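Local coordinates for phenylacetic acid degradation-related protein (Silicibacter sp., PDB 2QWZ) that probably hydrolyses thioesters as a hot-dog-fold thioesterase, with a name that links it to phenylacetic acid degradation, at residues Q41-I46 / Q61-R66; T55-V60 / F138-E143; P74-L79 / L105-K110; V82-L87 / S149-S154. All coordinates share one frame; numbering follows the deposited sequence.

Contact 1. Residues Q41-I46 / Q61-R66; sequences QGEFSI and QERHLR. With ACT (acetate ion), chain E.
Two carboxylates reach the same NE of Arg63 from different sides, Glu43 over a face of the guanidinium and Glu62 at its edge. Glu43 OE2 lies 3.2 Å from Arg63 NE, but well out of the guanidinium plane, and no N-H points at it. The salt bridge is therefore one of charges alone, with the carboxylate laid almost flat over the guanidinium, their planes 9° apart. Glu62 supplies the directed bond: Arg63 NE donates to Glu62 OE1 over 3.1 Å, in the guanidinium plane and on the syn side of the oxygen, while NH2 adds only a weak bond to the same atom.

Glu43 OE2 and Glu62 OE1 stand 3.9 Å apart, a closeness of like charges that the shared arginine probably offsets. Glu43 comes in as an extended arm, CG anti to the backbone N (chi1 -176°), and its CG runs past Glu62 OE1 at 3.3 Å. Bending at chi2 (-87°) turns the Glu62 carboxylate back toward Glu43 and the arginine. Nearer the backbone, Gly42 O lies 3.4 Å from Glu62 CB.

The far end of the guanidinium looks the other way: Arg63 NH1 gives a hydrogen bond of 2.8 Å to the acetate O, and Ser75 OG and Ser72 N also bind this ion. Glu43, Glu62 and Arg63 form a surface salt-bridge network that joins the residues just before strand 44-49, outermost in the sheet of this chain, to the loop leading into the central helix of a hot-dog fold.

Contact 2. Residues T55-V60 / F138-E143; sequences TMRLNV and FSEGME
Arg57 NH1 is gripped by two carboxylates, Glu140 OE1 at 2.6 Å and, from the loop before strand 117-126, Asp116. NH2 repeats the pattern, donating to Glu140 OE2 over 2.7 Å and forming a salt bridge with Asp47. Arginine and glutamate thus meet end-on, each terminal nitrogen taking its own oxygen. The bonds are reasonably straight, with N-H...O angles of 154° and 159°, and both oxygens lie close to the guanidinium plane. The carboxylate is nevertheless turned 47° out of that plane, and both N-H groups approach it from above its own plane.

Strand 117-126 runs between strands 53-58 and 130-139 in the antiparallel sheet of the hot-dog fold, and the pair bridges across it, both side chains resting on Leu118. The CA atoms of Arg57 and Glu140 are 9.0 Å apart, and the two long side chains cover that distance. Glu140 is extended throughout, whereas Arg57 runs straight through chi2 and bends at chi3, which brings the guanidinium to the glutamate. Met56 and Leu58, the neighbours of Arg57, point to the other side of the sheet, where Met56 packs on helix 73-92. Glu140 is the second residue of a type II turn from Ser139 to Met142, closed by Met142 N donating to Ser139 O.

Contact 3. Residues P74-L79 / L105-K110; sequences PSMFAL and LDFMRK. With ACT (acetate ion), chain E.
Helix 74-79 and strand 105-107 run at 131° between their N-to-C directions, with the two axes 10.3 Å apart at closest approach and Phe77 and Leu105 as the nearest CA pair. Leu105 reaches the helix with both methyls. Leu105 CD1 meets the edge of the Phe77 ring near the ring plane, 3.5 Å from Phe77 CD2, so the leucine abuts the rim of the ring. Leu105 CD2 lies against the helix backbone, 3.8 Å from Phe77 CA and 4.2 Å from Met76 C. The Phe77 and Leu105 side chains cross at about a right angle.

Next to this pair, Met76, a selenomethionine, meets Phe107 in a Met-aromatic contact. Its SE stands at the ring edge, 5.2 Å from the centroid and 84° off the ring normal. Met76 is extended as far as its selenium and then bends at chi3 (-90°), which brings CE obliquely onto the ring at 3.8 Å from Phe107 CD1. The side chains that meet are all apolar.

On the sheet side, Met76 also touches Leu117 and Leu137 of the middle strands, and Phe44 of strand 44-49 packs on Ala78 and Leu79. Strand 99-107 is the last strand of the sheet within this chain; through Leu105 and Asp106 it pairs antiparallel with a strand of the second subunit, whose Phe77 packs on Phe107.

Contact 4. Residues V82-L87 / S149-S154; sequences VSVYAL and STMTYS
The central helix of the hot-dog fold lies across its antiparallel sheet, and here its middle part settles on strand 147-154 through Val84, Tyr85, Met151 and Tyr153. The Val84 side chain points toward the strand. Its CG1, anti to the backbone N (chi1 -175°), touches the Tyr153 ring obliquely, 3.5 Å from CE1. Val84 CB and CG2 also meet Met151, a selenomethionine: CB lies 4.0 Å from Met151 CB. Beyond CB, Met151 folds over at chi2 and chi3, which carries its selenium away from the helix; Met151 CG remains near Val84 CG2, at 4.1 Å.

Helix and strand segments cross at -45°, with axes 8.8 Å apart, a separation filled by these side chains in the layer that hot-dog domains form between helix and sheet. Alternation along the strand sends Met151 and Tyr153 to the helix, while the alternate residues Thr150 and Thr152 point away from the helix and pack on Arg148 and Asp106 of the third subunit.

The two tyrosine side chains cross at about a right angle. Tyr153 CE2 sits near the plane of the Tyr85 ring, at the edge, and lies 4.1 Å from Tyr85 CB. The phenol end is anchored one turn back along the helix, where Tyr153 OH is hydrogen-bonded to Asp81 OD1, a bond that would hold the ring beside Val84, whose CB is 3.7 Å from Tyr153 OH.

How the contacts relate
From the N terminus, contact 1 closes first, a short loop holding the hairpin of strands 44-49 and 53-58. Contact 2 opens within that loop, so the two cross, and it closes only at the end of strand 130-139; adjacent strands join them, with Glu43 O probably accepting from Asn59 N. Contact 3 begins and ends between the segments of contact 2, tying the first turns of helix 73-92 to strand 99-107. Contact 4 starts further along the same helix and ends on strand 147-154, crossing both contact 2 and contact 3. Met56 packs on Leu79 and Ser83, linking contact 2 to the helix, while one acetate touches contacts 1 and 3.

Contact 1. Residues Q41-I46 / Q61-R66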
loop_
_atom_site.group_PDB
_atom_site.type_symbol
_atom_site.label_atom_id
_atom_site.label_comp_id
_atom_site.label_asym_id
_atom_site.label_seq_id
_atom_site.Cartn_x
_atom_site.Cartn_y
_atom_site.Cartn_z
ATOM N N GLN A 41 28.241 2.389 -0.771
ATOM C CA GLN A 41 29.481 1.682 -1.084
ATOM C C GLN A 41 29.759 0.702 0.050
ATOM O O GLN A 41 29.842 1.101 1.227
ATOM C CB GLN A 41 30.657 2.654 -1.256
ATOM N N GLY A 42 29.849 -0.578 -0.309
ATOM C CA GLY A 42 30.026 -1.646 0.659
ATOM C C GLY A 42 28.769 -2.443 0.933
ATOM O O GLY A 42 28.849 -3.617 1.308
ATOM N N GLU A 43 27.599 -1.830 0.782
ATOM C CA GLU A 43 26.352 -2.538 1.110
ATOM C C GLU A 43 25.579 -2.938 -0.134
ATOM O O GLU A 43 25.136 -4.077 -0.234
ATOM C CB GLU A 43 25.439 -1.699 2.006
ATOM C CG GLU A 43 24.202 -2.481 2.423
ATOM C CD GLU A 43 23.266 -1.723 3.322
ATOM O OE1 GLU A 43 23.436 -0.492 3.470
ATOM O OE2 GLU A 43 22.334 -2.365 3.864
ATOM N N PHE A 44 25.409 -1.983 -1.050
ATOM C CA PHE A 44 24.624 -2.157 -2.290
ATOM C C PHE A 44 25.475 -2.091 -3.561
ATOM O O PHE A 44 26.244 -1.154 -3.729
ATOM C CB PHE A 44 23.500 -1.108 -2.353
ATOM C CG PHE A 44 22.460 -1.284 -1.258
ATOM C CD1 PHE A 44 21.729 -2.465 -1.160
ATOM C CD2 PHE A 44 22.246 -0.312 -0.320
ATOM C CE1 PHE A 44 20.793 -2.639 -0.160
ATOM C CE2 PHE A 44 21.319 -0.476 0.667
ATOM C CZ PHE A 44 20.596 -1.644 0.763
ATOM N N SER A 45 25.338 -3.097 -4.434
ATOM C CA SER A 45 25.986 -3.095 -5.748
ATOM C C SER A 45 25.039 -3.573 -6.859
ATOM O O SER A 45 24.173 -4.402 -6.623
ATOM C CB SER A 45 27.278 -3.921 -5.723
ATOM O OG SER A 45 27.029 -5.304 -5.408
ATOM N N ILE A 46 25.229 -3.069 -8.071
ATOM C CA ILE A 46 24.416 -3.453 -9.226
ATOM C C ILE A 46 24.932 -4.751 -9.848
ATOM O O ILE A 46 26.036 -4.792 -10.362
ATOM C CB ILE A 46 24.426 -2.331 -10.312
ATOM C CG1 ILE A 46 24.138 -0.959 -9.705
ATOM C CG2 ILE A 46 23.439 -2.632 -11.454
ATOM C CD1 ILE A 46 24.086 0.162 -10.727
ATOM N N GLN A 61 27.182 -9.638 4.368
ATOM C CA GLN A 61 28.313 -9.548 5.265
ATOM C C GLN A 61 28.467 -8.161 5.885
ATOM O O GLN A 61 28.767 -8.065 7.061
ATOM C CB GLN A 61 29.591 -9.936 4.535
ATOM C CG GLN A 61 30.730 -10.266 5.474
ATOM C CD GLN A 61 32.050 -10.128 4.795
ATOM O OE1 GLN A 61 32.768 -11.118 4.593
ATOM N NE2 GLN A 61 32.380 -8.892 4.407
ATOM N N GLU A 62 28.248 -7.106 5.096
ATOM C CA GLU A 62 28.335 -5.731 5.566
ATOM C C GLU A 62 27.371 -5.385 6.707
ATOM O O GLU A 62 27.469 -4.308 7.297
ATOM C CB GLU A 62 28.085 -4.792 4.386
ATOM C CG GLU A 62 28.279 -3.308 4.675
ATOM C CD GLU A 62 27.042 -2.622 5.235
ATOM O OE1 GLU A 62 25.941 -3.209 5.187
ATOM O OE2 GLU A 62 27.174 -1.485 5.726
ATOM N N ARG A 63 26.434 -6.285 6.997
ATOM C CA ARG A 63 25.428 -6.095 8.031
ATOM C C ARG A 63 25.863 -6.687 9.368
ATOM O O ARG A 63 25.213 -6.463 10.386
ATOM C CB ARG A 63 24.122 -6.782 7.616
ATOM C CG ARG A 63 23.521 -6.308 6.309
ATOM C CD ARG A 63 22.587 -5.170 6.531
ATOM N NE ARG A 63 23.273 -3.885 6.510
ATOM C CZ ARG A 63 22.955 -2.836 7.261
ATOM N NH1 ARG A 63 21.963 -2.887 8.134
ATOM N NH2 ARG A 63 23.660 -1.720 7.146
ATOM N N HIS A 64 26.915 -7.497 9.348
ATOM C CA HIS A 64 27.474 -8.073 10.563
ATOM C C HIS A 64 26.367 -8.528 11.500
ATOM O O HIS A 64 26.189 -7.978 12.586
ATOM C CB HIS A 64 28.394 -7.062 11.242
ATOM C CG HIS A 64 29.490 -6.571 10.351
ATOM N ND1 HIS A 64 30.525 -7.384 9.934
ATOM C CD2 HIS A 64 29.694 -5.367 9.765
ATOM C CE1 HIS A 64 31.333 -6.692 9.148
ATOM N NE2 HIS A 64 30.846 -5.468 9.023
ATOM N N LEU A 65 25.627 -9.531 11.049
ATOM C CA LEU A 65 24.555 -10.125 11.812
ATOM C C LEU A 65 25.093 -11.353 12.532
ATOM O O LEU A 65 26.018 -12.005 12.042
ATOM C CB LEU A 65 23.399 -10.537 10.877
ATOM C CG LEU A 65 22.788 -9.470 9.957
ATOM C CD1 LEU A 65 21.849 -10.107 8.965
ATOM C CD2 LEU A 65 22.056 -8.404 10.737
ATOM N N ARG A 66 24.502 -11.678 13.684
ATOM C CA ARG A 66 24.844 -12.904 14.414
ATOM C C ARG A 66 24.448 -14.120 13.574
ATOM O O ARG A 66 23.547 -14.024 12.759
ATOM C CB ARG A 66 24.126 -12.931 15.771
HETATM C C ACT E . 20.055 -5.715 9.485
HETATM O O ACT E . 21.040 -5.007 9.775
HETATM O OXT ACT E . 19.730 -5.734 8.270
HETATM C CH3 ACT E . 19.374 -6.489 10.588
#

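Contact 2. Residues T55-V60 / F138-E143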
loop_
_atom_site.group_PDB
_atom_site.type_symbol
_atom_site.label_atom_id
_atom_site.label_comp_id
_atom_site.label_asym_id
_atom_site.label_seq_id
_atom_site.Cartn_x
_atom_site.Cartn_y
_atom_site.Cartn_z
ATOM N N THR A 55 19.013 -5.463 -11.391
ATOM C CA THR A 55 19.271 -6.376 -10.251
ATOM C C THR A 55 20.295 -5.778 -9.316
ATOM O O THR A 55 21.433 -5.541 -9.708
ATOM C CB THR A 55 19.752 -7.735 -10.713
ATOM O OG1 THR A 55 18.820 -8.203 -11.660
ATOM C CG2 THR A 55 19.835 -8.745 -9.550
HETATM N N MSE A 56 19.864 -5.460 -8.094
HETATM C CA MSE A 56 20.745 -4.905 -7.086
HETATM C C MSE A 56 21.020 -5.938 -6.004
HETATM O O MSE A 56 20.120 -6.712 -5.669
HETATM C CB MSE A 56 20.082 -3.707 -6.472
HETATM C CG MSE A 56 20.945 -2.917 -5.566
HETATM SE SE MSE A 56 21.938 -1.475 -6.393
HETATM C CE MSE A 56 20.608 -0.380 -7.270
ATOM N N ARG A 57 22.250 -5.910 -5.474
ATOM C CA ARG A 57 22.734 -6.830 -4.441
ATOM C C ARG A 57 22.908 -6.070 -3.142
ATOM O O ARG A 57 23.454 -4.948 -3.134
ATOM C CB ARG A 57 24.090 -7.413 -4.841
ATOM C CG ARG A 57 24.628 -8.505 -3.902
ATOM C CD ARG A 57 25.946 -9.075 -4.429
ATOM N NE ARG A 57 25.681 -9.872 -5.609
ATOM C CZ ARG A 57 25.408 -11.165 -5.583
ATOM N NH1 ARG A 57 25.409 -11.836 -4.439
ATOM N NH2 ARG A 57 25.111 -11.773 -6.706
ATOM N N LEU A 58 22.405 -6.668 -2.062
ATOM C CA LEU A 58 22.761 -6.259 -0.713
ATOM C C LEU A 58 23.765 -7.282 -0.215
ATOM O O LEU A 58 23.435 -8.480 -0.046
ATOM C CB LEU A 58 21.535 -6.223 0.212
ATOM C CG LEU A 58 21.590 -5.765 1.678
ATOM C CD1 LEU A 58 20.135 -5.548 2.200
ATOM C CD2 LEU A 58 22.296 -6.740 2.573
ATOM N N ASN A 59 24.979 -6.806 0.032
ATOM C CA ASN A 59 26.051 -7.625 0.619
ATOM C C ASN A 59 25.775 -7.899 2.091
ATOM O O ASN A 59 25.995 -7.038 2.921
ATOM C CB ASN A 59 27.386 -6.880 0.447
ATOM C CG ASN A 59 28.576 -7.594 1.088
ATOM O OD1 ASN A 59 28.514 -8.772 1.460
ATOM N ND2 ASN A 59 29.688 -6.872 1.186
ATOM N N VAL A 60 25.300 -9.102 2.401
ATOM C CA VAL A 60 24.836 -9.459 3.749
ATOM C C VAL A 60 25.962 -9.401 4.798
ATOM O O VAL A 60 25.728 -9.122 5.976
ATOM C CB VAL A 60 24.150 -10.851 3.777
ATOM C CG1 VAL A 60 25.163 -11.947 3.586
ATOM C CG2 VAL A 60 23.385 -11.078 5.102
ATOM N N PHE A 138 14.840 -11.628 -3.168
ATOM C CA PHE A 138 15.182 -13.022 -3.137
ATOM C C PHE A 138 16.367 -13.146 -2.205
ATOM O O PHE A 138 17.227 -12.262 -2.176
ATOM C CB PHE A 138 15.601 -13.446 -4.551
ATOM C CG PHE A 138 14.478 -13.447 -5.555
ATOM C CD1 PHE A 138 13.612 -14.486 -5.615
ATOM C CD2 PHE A 138 14.245 -12.365 -6.358
ATOM C CE1 PHE A 138 12.557 -14.521 -6.545
ATOM C CE2 PHE A 138 13.186 -12.358 -7.266
ATOM C CZ PHE A 138 12.353 -13.448 -7.372
ATOM N N SER A 139 16.421 -14.232 -1.440
ATOM C CA SER A 139 17.703 -14.695 -0.944
ATOM C C SER A 139 18.384 -15.391 -2.120
ATOM O O SER A 139 17.819 -16.271 -2.738
ATOM C CB SER A 139 17.562 -15.633 0.270
ATOM O OG SER A 139 17.310 -14.868 1.456
ATOM N N GLU A 140 19.599 -14.984 -2.447
ATOM C CA GLU A 140 20.238 -15.451 -3.655
ATOM C C GLU A 140 20.288 -16.978 -3.679
ATOM O O GLU A 140 20.795 -17.573 -2.754
ATOM C CB GLU A 140 21.631 -14.876 -3.728
ATOM C CG GLU A 140 22.419 -15.284 -4.947
ATOM C CD GLU A 140 23.700 -14.464 -5.078
ATOM O OE1 GLU A 140 24.322 -14.137 -4.017
ATOM O OE2 GLU A 140 24.139 -14.265 -6.229
ATOM N N GLY A 141 19.757 -17.596 -4.736
ATOM C CA GLY A 141 19.781 -19.057 -4.889
ATOM C C GLY A 141 18.554 -19.788 -4.383
ATOM O O GLY A 141 18.477 -21.010 -4.489
HETATM N N MSE A 142 17.619 -19.051 -3.781
HETATM C CA MSE A 142 16.360 -19.608 -3.305
HETATM C C MSE A 142 15.323 -19.021 -4.244
HETATM O O MSE A 142 15.297 -17.818 -4.441
HETATM C CB MSE A 142 16.073 -19.161 -1.878
HETATM C CG MSE A 142 17.252 -19.183 -0.918
HETATM SE SE MSE A 142 17.760 -20.992 -0.416
HETATM C CE MSE A 142 16.118 -21.491 0.580
ATOM N N GLU A 143 14.495 -19.862 -4.844
ATOM C CA GLU A 143 13.618 -19.416 -5.935
ATOM C C GLU A 143 12.369 -18.653 -5.466
ATOM O O GLU A 143 11.895 -17.744 -6.170
ATOM C CB GLU A 143 13.270 -20.584 -6.867
ATOM C CG GLU A 143 14.402 -20.904 -7.864
#

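Contact 3. Residues P74-L79 / L105-K110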
loop_
_atom_site.group_PDB
_atom_site.type_symbol
_atom_site.label_atom_id
_atom_site.label_comp_id
_atom_site.label_asym_id
_atom_site.label_seq_id
_atom_site.Cartn_x
_atom_site.Cartn_y
_atom_site.Cartn_z
ATOM N N PRO A 74 13.742 -2.812 7.678
ATOM C CA PRO A 74 14.342 -1.586 7.183
ATOM C C PRO A 74 15.408 -1.799 6.103
ATOM O O PRO A 74 15.538 -0.946 5.224
ATOM C CB PRO A 74 14.931 -0.937 8.452
ATOM C CG PRO A 74 14.120 -1.517 9.562
ATOM C CD PRO A 74 13.876 -2.929 9.140
ATOM N N SER A 75 16.138 -2.915 6.160
ATOM C CA SER A 75 17.212 -3.183 5.197
ATOM C C SER A 75 16.630 -3.601 3.860
ATOM O O SER A 75 17.074 -3.101 2.810
ATOM C CB SER A 75 18.195 -4.244 5.719
ATOM O OG SER A 75 19.119 -3.651 6.604
HETATM N N MSE A 76 15.617 -4.474 3.923
HETATM C CA MSE A 76 14.778 -4.813 2.750
HETATM C C MSE A 76 14.131 -3.582 2.121
HETATM O O MSE A 76 14.123 -3.435 0.922
HETATM C CB MSE A 76 13.732 -5.863 3.107
HETATM C CG MSE A 76 14.372 -7.183 3.385
HETATM SE SE MSE A 76 13.110 -8.641 3.591
HETATM C CE MSE A 76 12.862 -8.478 5.485
ATOM N N PHE A 77 13.598 -2.702 2.941
ATOM C CA PHE A 77 13.110 -1.426 2.467
ATOM C C PHE A 77 14.186 -0.686 1.681
ATOM O O PHE A 77 13.933 -0.179 0.585
ATOM C CB PHE A 77 12.638 -0.553 3.635
ATOM C CG PHE A 77 12.190 0.804 3.185
ATOM C CD1 PHE A 77 13.102 1.807 2.964
ATOM C CD2 PHE A 77 10.870 1.034 2.869
ATOM C CE1 PHE A 77 12.688 3.024 2.475
ATOM C CE2 PHE A 77 10.458 2.252 2.396
ATOM C CZ PHE A 77 11.360 3.233 2.186
ATOM N N ALA A 78 15.382 -0.630 2.285
ATOM C CA ALA A 78 16.587 -0.019 1.728
ATOM C C ALA A 78 16.931 -0.591 0.366
ATOM O O ALA A 78 17.165 0.166 -0.562
ATOM C CB ALA A 78 17.779 -0.183 2.711
ATOM N N LEU A 79 16.913 -1.925 0.240
ATOM C CA LEU A 79 17.178 -2.600 -1.019
ATOM C C LEU A 79 16.142 -2.273 -2.083
ATOM O O LEU A 79 16.492 -1.927 -3.221
ATOM C CB LEU A 79 17.203 -4.125 -0.803
ATOM C CG LEU A 79 17.454 -4.951 -2.070
ATOM C CD1 LEU A 79 18.742 -4.491 -2.747
ATOM C CD2 LEU A 79 17.523 -6.441 -1.774
ATOM N N LEU A 105 5.419 -2.651 0.849
ATOM C CA LEU A 105 6.222 -3.853 0.946
ATOM C C LEU A 105 5.390 -4.961 1.529
ATOM O O LEU A 105 4.707 -4.737 2.523
ATOM C CB LEU A 105 7.422 -3.634 1.873
ATOM C CG LEU A 105 8.629 -2.794 1.422
ATOM C CD1 LEU A 105 8.545 -1.369 1.950
ATOM C CD2 LEU A 105 9.914 -3.481 1.885
ATOM N N ASP A 106 5.443 -6.136 0.903
ATOM C CA ASP A 106 4.858 -7.351 1.441
ATOM C C ASP A 106 5.966 -8.343 1.799
ATOM O O ASP A 106 6.808 -8.665 0.983
ATOM C CB ASP A 106 3.868 -7.928 0.412
ATOM C CG ASP A 106 2.780 -6.949 0.077
ATOM O OD1 ASP A 106 1.816 -6.804 0.877
ATOM O OD2 ASP A 106 2.909 -6.268 -0.962
ATOM N N PHE A 107 5.962 -8.826 3.028
ATOM C CA PHE A 107 6.977 -9.751 3.496
ATOM C C PHE A 107 6.386 -11.166 3.470
ATOM O O PHE A 107 5.441 -11.457 4.195
ATOM C CB PHE A 107 7.453 -9.339 4.904
ATOM C CG PHE A 107 8.000 -7.902 4.982
ATOM C CD1 PHE A 107 9.288 -7.615 4.602
ATOM C CD2 PHE A 107 7.231 -6.871 5.489
ATOM C CE1 PHE A 107 9.790 -6.322 4.673
ATOM C CE2 PHE A 107 7.727 -5.573 5.551
ATOM C CZ PHE A 107 9.013 -5.313 5.155
HETATM N N MSE A 108 6.942 -12.038 2.645
HETATM C CA MSE A 108 6.340 -13.350 2.392
HETATM C C MSE A 108 7.098 -14.506 3.014
HETATM O O MSE A 108 6.504 -15.480 3.460
HETATM C CB MSE A 108 6.209 -13.532 0.885
HETATM C CG MSE A 108 5.331 -12.445 0.271
HETATM SE SE MSE A 108 5.082 -12.458 -1.638
HETATM C CE MSE A 108 6.941 -12.356 -2.186
ATOM N N ARG A 109 8.421 -14.445 2.996
ATOM C CA ARG A 109 9.224 -15.496 3.586
ATOM C C ARG A 109 10.401 -14.904 4.325
ATOM O O ARG A 109 10.848 -13.804 4.015
ATOM C CB ARG A 109 9.673 -16.515 2.522
ATOM C CG ARG A 109 8.580 -17.494 2.136
ATOM C CD ARG A 109 8.717 -18.006 0.711
ATOM N NE ARG A 109 8.225 -17.006 -0.245
ATOM C CZ ARG A 109 7.227 -17.171 -1.120
ATOM N NH1 ARG A 109 6.550 -18.307 -1.215
ATOM N NH2 ARG A 109 6.905 -16.171 -1.926
ATOM N N LYS A 110 10.849 -15.630 5.347
ATOM C CA LYS A 110 12.056 -15.307 6.105
ATOM C C LYS A 110 13.231 -15.453 5.146
ATOM O O LYS A 110 13.391 -16.533 4.556
ATOM C CB LYS A 110 12.229 -16.281 7.290
ATOM C CG LYS A 110 13.225 -15.857 8.384
HETATM C C ACT E . 20.055 -5.715 9.485
HETATM O O ACT E . 21.040 -5.007 9.775
HETATM O OXT ACT E . 19.730 -5.734 8.270
HETATM C CH3 ACT E . 19.374 -6.489 10.588
#

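Contact 4. Residues V82-L87 / S149-S154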
loop_
_atom_site.group_PDB
_atom_site.type_symbol
_atom_site.label_atom_id
_atom_site.label_comp_id
_atom_site.label_asym_id
_atom_site.label_seq_id
_atom_site.Cartn_x
_atom_site.Cartn_y
_atom_site.Cartn_z
ATOM N N VAL A 82 16.542 1.595 -3.024
ATOM C CA VAL A 82 17.741 1.878 -3.820
ATOM C C VAL A 82 17.638 1.333 -5.251
ATOM O O VAL A 82 18.029 2.029 -6.201
ATOM C CB VAL A 82 19.112 1.445 -3.105
ATOM C CG1 VAL A 82 19.387 -0.061 -3.206
ATOM C CG2 VAL A 82 20.311 2.271 -3.671
ATOM N N SER A 83 17.089 0.125 -5.408
ATOM C CA SER A 83 16.891 -0.483 -6.697
ATOM C C SER A 83 16.030 0.328 -7.658
ATOM O O SER A 83 16.377 0.483 -8.817
ATOM C CB SER A 83 16.230 -1.864 -6.526
ATOM O OG SER A 83 17.039 -2.710 -5.713
ATOM N N VAL A 84 14.861 0.777 -7.221
ATOM C CA VAL A 84 13.965 1.482 -8.127
ATOM C C VAL A 84 14.493 2.889 -8.359
ATOM O O VAL A 84 14.426 3.383 -9.470
ATOM C CB VAL A 84 12.502 1.460 -7.648
ATOM C CG1 VAL A 84 11.647 2.058 -8.636
ATOM C CG2 VAL A 84 12.027 -0.017 -7.427
ATOM N N TYR A 85 15.045 3.498 -7.327
ATOM C CA TYR A 85 15.634 4.814 -7.451
ATOM C C TYR A 85 16.743 4.813 -8.499
ATOM O O TYR A 85 16.800 5.688 -9.338
ATOM C CB TYR A 85 16.211 5.261 -6.112
ATOM C CG TYR A 85 16.892 6.611 -6.214
ATOM C CD1 TYR A 85 16.154 7.770 -6.197
ATOM C CD2 TYR A 85 18.283 6.711 -6.356
ATOM C CE1 TYR A 85 16.781 9.037 -6.314
ATOM C CE2 TYR A 85 18.912 7.940 -6.475
ATOM C CZ TYR A 85 18.163 9.101 -6.448
ATOM O OH TYR A 85 18.817 10.306 -6.570
ATOM N N ALA A 86 17.610 3.809 -8.428
ATOM C CA ALA A 86 18.735 3.631 -9.351
ATOM C C ALA A 86 18.245 3.465 -10.780
ATOM O O ALA A 86 18.795 4.090 -11.672
ATOM C CB ALA A 86 19.595 2.428 -8.931
ATOM N N LEU A 87 17.188 2.664 -10.987
ATOM C CA LEU A 87 16.569 2.514 -12.324
ATOM C C LEU A 87 15.949 3.826 -12.821
ATOM O O LEU A 87 16.059 4.160 -13.990
ATOM C CB LEU A 87 15.535 1.410 -12.315
ATOM C CG LEU A 87 15.144 0.668 -13.603
ATOM C CD1 LEU A 87 16.281 0.064 -14.459
ATOM C CD2 LEU A 87 14.254 -0.404 -13.166
ATOM N N SER A 149 7.660 -5.493 -3.436
ATOM C CA SER A 149 7.496 -4.066 -3.132
ATOM C C SER A 149 7.154 -3.253 -4.340
ATOM O O SER A 149 7.450 -3.669 -5.432
ATOM C CB SER A 149 8.796 -3.502 -2.528
ATOM O OG SER A 149 8.678 -2.151 -2.184
ATOM N N THR A 150 6.521 -2.088 -4.107
ATOM C CA THR A 150 6.208 -1.110 -5.103
ATOM C C THR A 150 6.747 0.194 -4.557
ATOM O O THR A 150 6.560 0.506 -3.374
ATOM C CB THR A 150 4.686 -0.938 -5.321
ATOM O OG1 THR A 150 4.092 -2.220 -5.599
ATOM C CG2 THR A 150 4.413 -0.048 -6.476
HETATM N N MSE A 151 7.486 0.895 -5.380
HETATM C CA MSE A 151 8.021 2.179 -4.986
HETATM C C MSE A 151 7.566 3.139 -5.990
HETATM O O MSE A 151 7.623 2.820 -7.179
HETATM C CB MSE A 151 9.545 2.187 -5.020
HETATM C CG MSE A 151 10.242 1.268 -4.022
HETATM SE SE MSE A 151 10.178 1.710 -2.178
HETATM C CE MSE A 151 10.342 3.713 -2.360
ATOM N N THR A 152 7.199 4.340 -5.512
ATOM C CA THR A 152 6.781 5.475 -6.319
ATOM C C THR A 152 7.584 6.725 -5.908
ATOM O O THR A 152 7.817 6.952 -4.713
ATOM C CB THR A 152 5.278 5.767 -6.063
ATOM O OG1 THR A 152 4.501 4.586 -6.286
ATOM C CG2 THR A 152 4.764 6.809 -6.928
ATOM N N TYR A 153 7.944 7.544 -6.909
ATOM C CA TYR A 153 8.807 8.699 -6.763
ATOM C C TYR A 153 8.191 9.905 -7.428
ATOM O O TYR A 153 7.634 9.805 -8.511
ATOM C CB TYR A 153 10.195 8.450 -7.417
ATOM C CG TYR A 153 10.865 7.274 -6.810
ATOM C CD1 TYR A 153 10.588 6.002 -7.251
ATOM C CD2 TYR A 153 11.759 7.429 -5.764
ATOM C CE1 TYR A 153 11.160 4.910 -6.646
ATOM C CE2 TYR A 153 12.374 6.341 -5.193
ATOM C CZ TYR A 153 12.048 5.096 -5.611
ATOM O OH TYR A 153 12.630 4.032 -4.998
ATOM N N SER A 154 8.311 11.045 -6.778
ATOM C CA SER A 154 7.950 12.307 -7.377
ATOM C C SER A 154 9.142 12.813 -8.155
ATOM O O SER A 154 10.249 12.815 -7.642
ATOM C CB SER A 154 7.551 13.318 -6.307
ATOM O OG SER A 154 7.837 14.632 -6.741
#